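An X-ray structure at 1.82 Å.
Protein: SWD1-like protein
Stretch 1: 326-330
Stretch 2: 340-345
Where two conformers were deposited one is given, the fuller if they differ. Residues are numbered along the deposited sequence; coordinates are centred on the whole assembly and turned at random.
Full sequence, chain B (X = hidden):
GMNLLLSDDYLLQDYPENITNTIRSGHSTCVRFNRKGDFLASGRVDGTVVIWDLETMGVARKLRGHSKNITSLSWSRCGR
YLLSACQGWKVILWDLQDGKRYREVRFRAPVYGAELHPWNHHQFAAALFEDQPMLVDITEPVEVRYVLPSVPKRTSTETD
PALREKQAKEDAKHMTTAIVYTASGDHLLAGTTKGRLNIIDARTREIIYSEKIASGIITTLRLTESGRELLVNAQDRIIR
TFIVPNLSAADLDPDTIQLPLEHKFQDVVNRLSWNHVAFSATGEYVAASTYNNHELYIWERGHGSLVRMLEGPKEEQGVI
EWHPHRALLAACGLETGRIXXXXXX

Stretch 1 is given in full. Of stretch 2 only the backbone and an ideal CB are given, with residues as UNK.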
# COMPACT_ATOMS: atom_id res chain seq x y z
N ARG B 326 14.82 8.58 -9.40
CA ARG B 326 15.56 8.00 -10.51
C ARG B 326 14.85 6.77 -11.07
O ARG B 326 14.04 6.14 -10.38
CB ARG B 326 16.97 7.56 -10.11
CG ARG B 326 17.86 8.69 -9.44
CD ARG B 326 18.15 9.83 -10.43
NE ARG B 326 18.93 10.90 -9.77
CZ ARG B 326 20.26 10.91 -9.68
NH1 ARG B 326 20.99 9.93 -10.23
NH2 ARG B 326 20.86 11.90 -9.04
N ALA B 327 15.24 6.37 -12.29
CA ALA B 327 14.55 5.24 -12.95
C ALA B 327 15.17 3.92 -12.47
O ALA B 327 15.96 3.24 -13.15
CB ALA B 327 14.67 5.40 -14.48
N LEU B 328 14.90 3.62 -11.22
CA LEU B 328 15.38 2.41 -10.54
C LEU B 328 14.18 1.66 -9.98
O LEU B 328 13.32 2.26 -9.32
CB LEU B 328 16.36 2.75 -9.39
CG LEU B 328 17.62 3.53 -9.74
CD1 LEU B 328 18.34 4.03 -8.48
CD2 LEU B 328 18.53 2.60 -10.58
N LEU B 329 14.12 0.34 -10.20
CA LEU B 329 12.95 -0.45 -9.76
C LEU B 329 13.51 -1.56 -8.88
O LEU B 329 14.36 -2.33 -9.35
CB LEU B 329 12.20 -1.04 -10.99
CG LEU B 329 11.07 -2.04 -10.75
CD1 LEU B 329 9.92 -1.40 -9.85
CD2 LEU B 329 10.51 -2.50 -12.10
N ALA B 330 13.10 -1.61 -7.61
CA ALA B 330 13.58 -2.64 -6.69
C ALA B 330 12.50 -3.70 -6.52
O ALA B 330 11.30 -3.39 -6.47
CB ALA B 330 13.93 -2.05 -5.32
N UNK B 340 16.58 -7.16 -5.65
CA UNK B 340 17.24 -6.76 -6.88
C UNK B 340 16.78 -5.38 -7.32
O UNK B 340 15.59 -5.07 -7.24
CB UNK B 340 16.98 -7.78 -7.99
N UNK B 341 17.71 -4.58 -7.83
CA UNK B 341 17.40 -3.23 -8.29
C UNK B 341 17.80 -3.12 -9.75
O UNK B 341 18.98 -3.30 -10.11
CB UNK B 341 18.11 -2.17 -7.44
N UNK B 342 16.79 -2.91 -10.60
CA UNK B 342 16.98 -2.71 -12.03
C UNK B 342 17.15 -1.24 -12.34
O UNK B 342 16.41 -0.41 -11.82
CB UNK B 342 15.80 -3.29 -12.82
N UNK B 343 18.01 -0.95 -13.30
CA UNK B 343 18.07 0.36 -13.95
C UNK B 343 17.21 0.29 -15.21
O UNK B 343 17.57 -0.41 -16.16
CB UNK B 343 19.51 0.76 -14.28
N UNK B 344 16.11 1.03 -15.25
CA UNK B 344 15.08 0.89 -16.29
C UNK B 344 15.18 2.04 -17.29
O UNK B 344 14.88 3.19 -16.95
CB UNK B 344 13.68 0.85 -15.67
N UNK B 345 15.52 1.74 -18.53
CA UNK B 345 15.57 2.74 -19.60
C UNK B 345 14.33 2.77 -20.54
O UNK B 345 13.58 1.80 -20.69
CB UNK B 345 16.82 2.49 -20.44

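Strand 340-343 runs antiparallel to strand 328-330; being extended, it turns successive side chains to alternate faces of the sheet, and the backbone of stretch 1 offers carbonyl oxygens at Ala327 and Leu329 and an amide at Leu329.

At position 340 the backbone is extended, CA-to-CB points sideways, and the ideal CB has no atom of stretch 1 within 5.5 Å. Stretch 1 therefore says little about the side chain, and almost any residue would fit. The backbone does make contact: its O receives a CA-H...O contact from Ala330 CA at 3.2 Å. The residue is Asn340, whose side chain stays clear of stretch 1 and whose OD1 is hydrogen-bonded elsewhere in the structure.

Position 341 pairs with Ala330 as a non-hydrogen-bonded pair, the CA atoms only 4.2 Å apart. Its CB lies on the same face as the side chains of Leu328 and Ala330. The small methyl of Ala330 leaves room, and the surroundings are apolar, so valine, isoleucine or leucine would suit; phi and psi of -122° and 116° favour the beta-branched pair. The residue is Ile341, with chi1 m and chi2 t. Its CG1 lies 3.8 Å from Ala330 CB and its CG2 4.0 Å from Leu328 CB, so the two branches touch different neighbours.

Position 342 is held by two backbone hydrogen bonds to Leu329: its N donates to Leu329 O (2.8 Å), and its O accepts from Leu329 N (2.9 Å). These need no particular side chain. The CB projects to the face of Leu329, where a large apolar or aromatic group could lie beside the strand. The residue is Trp342, with chi1 m; Leu329 O sits at the edge of its ring, near the ring plane, while NE1 is hydrogen-bonded elsewhere in the structure.

At position 343 the CB returns to the face of Leu328, with Leu328 CD2 4.2 Å away. Stretch 1 provides no charge here, and a small residue, polar or apolar, would be accommodated. Ser343 is found, its OG 3.3 Å from Leu328 CD2, a close packing contact.

Position 344 points its CB toward stretch 1, 4.2 Å from Ala327 O and 5.3 Å from Leu329 CB. Valine or isoleucine could reach Leu329; alanine would fit but stop short. Val344, chi1 t, brings CG2 to 3.9 Å from Leu329 CB, and its N donates a nearly straight hydrogen bond to Ala327 O (3.1 Å, 171°).

Position 345 points away from stretch 1, leaving its choice unconstrained; Thr345 is poorly ordered and makes no contact with stretch 1.

Stretch 2 340-345: NIWSVT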
# COMPACT_ATOMS: atom_id res chain seq x y z
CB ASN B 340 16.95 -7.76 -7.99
CG ASN B 340 17.75 -9.02 -7.84
OD1 ASN B 340 18.92 -9.06 -8.21
ND2 ASN B 340 17.13 -10.05 -7.26
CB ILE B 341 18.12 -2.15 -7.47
CG1 ILE B 341 17.71 -2.22 -6.00
CG2 ILE B 341 17.78 -0.79 -8.05
CD1 ILE B 341 18.58 -1.31 -5.14
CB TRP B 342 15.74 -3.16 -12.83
CG TRP B 342 15.60 -4.59 -13.06
CD1 TRP B 342 15.89 -5.27 -14.22
CD2 TRP B 342 15.09 -5.55 -12.14
NE1 TRP B 342 15.59 -6.60 -14.07
CE2 TRP B 342 15.11 -6.81 -12.80
CE3 TRP B 342 14.65 -5.49 -10.82
CZ2 TRP B 342 14.70 -7.98 -12.19
CZ3 TRP B 342 14.24 -6.64 -10.22
CH2 TRP B 342 14.25 -7.88 -10.90
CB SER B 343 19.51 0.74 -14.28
OG SER B 343 20.10 1.38 -13.18
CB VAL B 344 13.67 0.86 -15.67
CG1 VAL B 344 12.64 0.50 -16.73
CG2 VAL B 344 13.63 -0.12 -14.51
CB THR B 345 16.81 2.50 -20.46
OG1 THR B 345 17.98 2.63 -19.64
CG2 THR B 345 16.88 3.51 -21.60
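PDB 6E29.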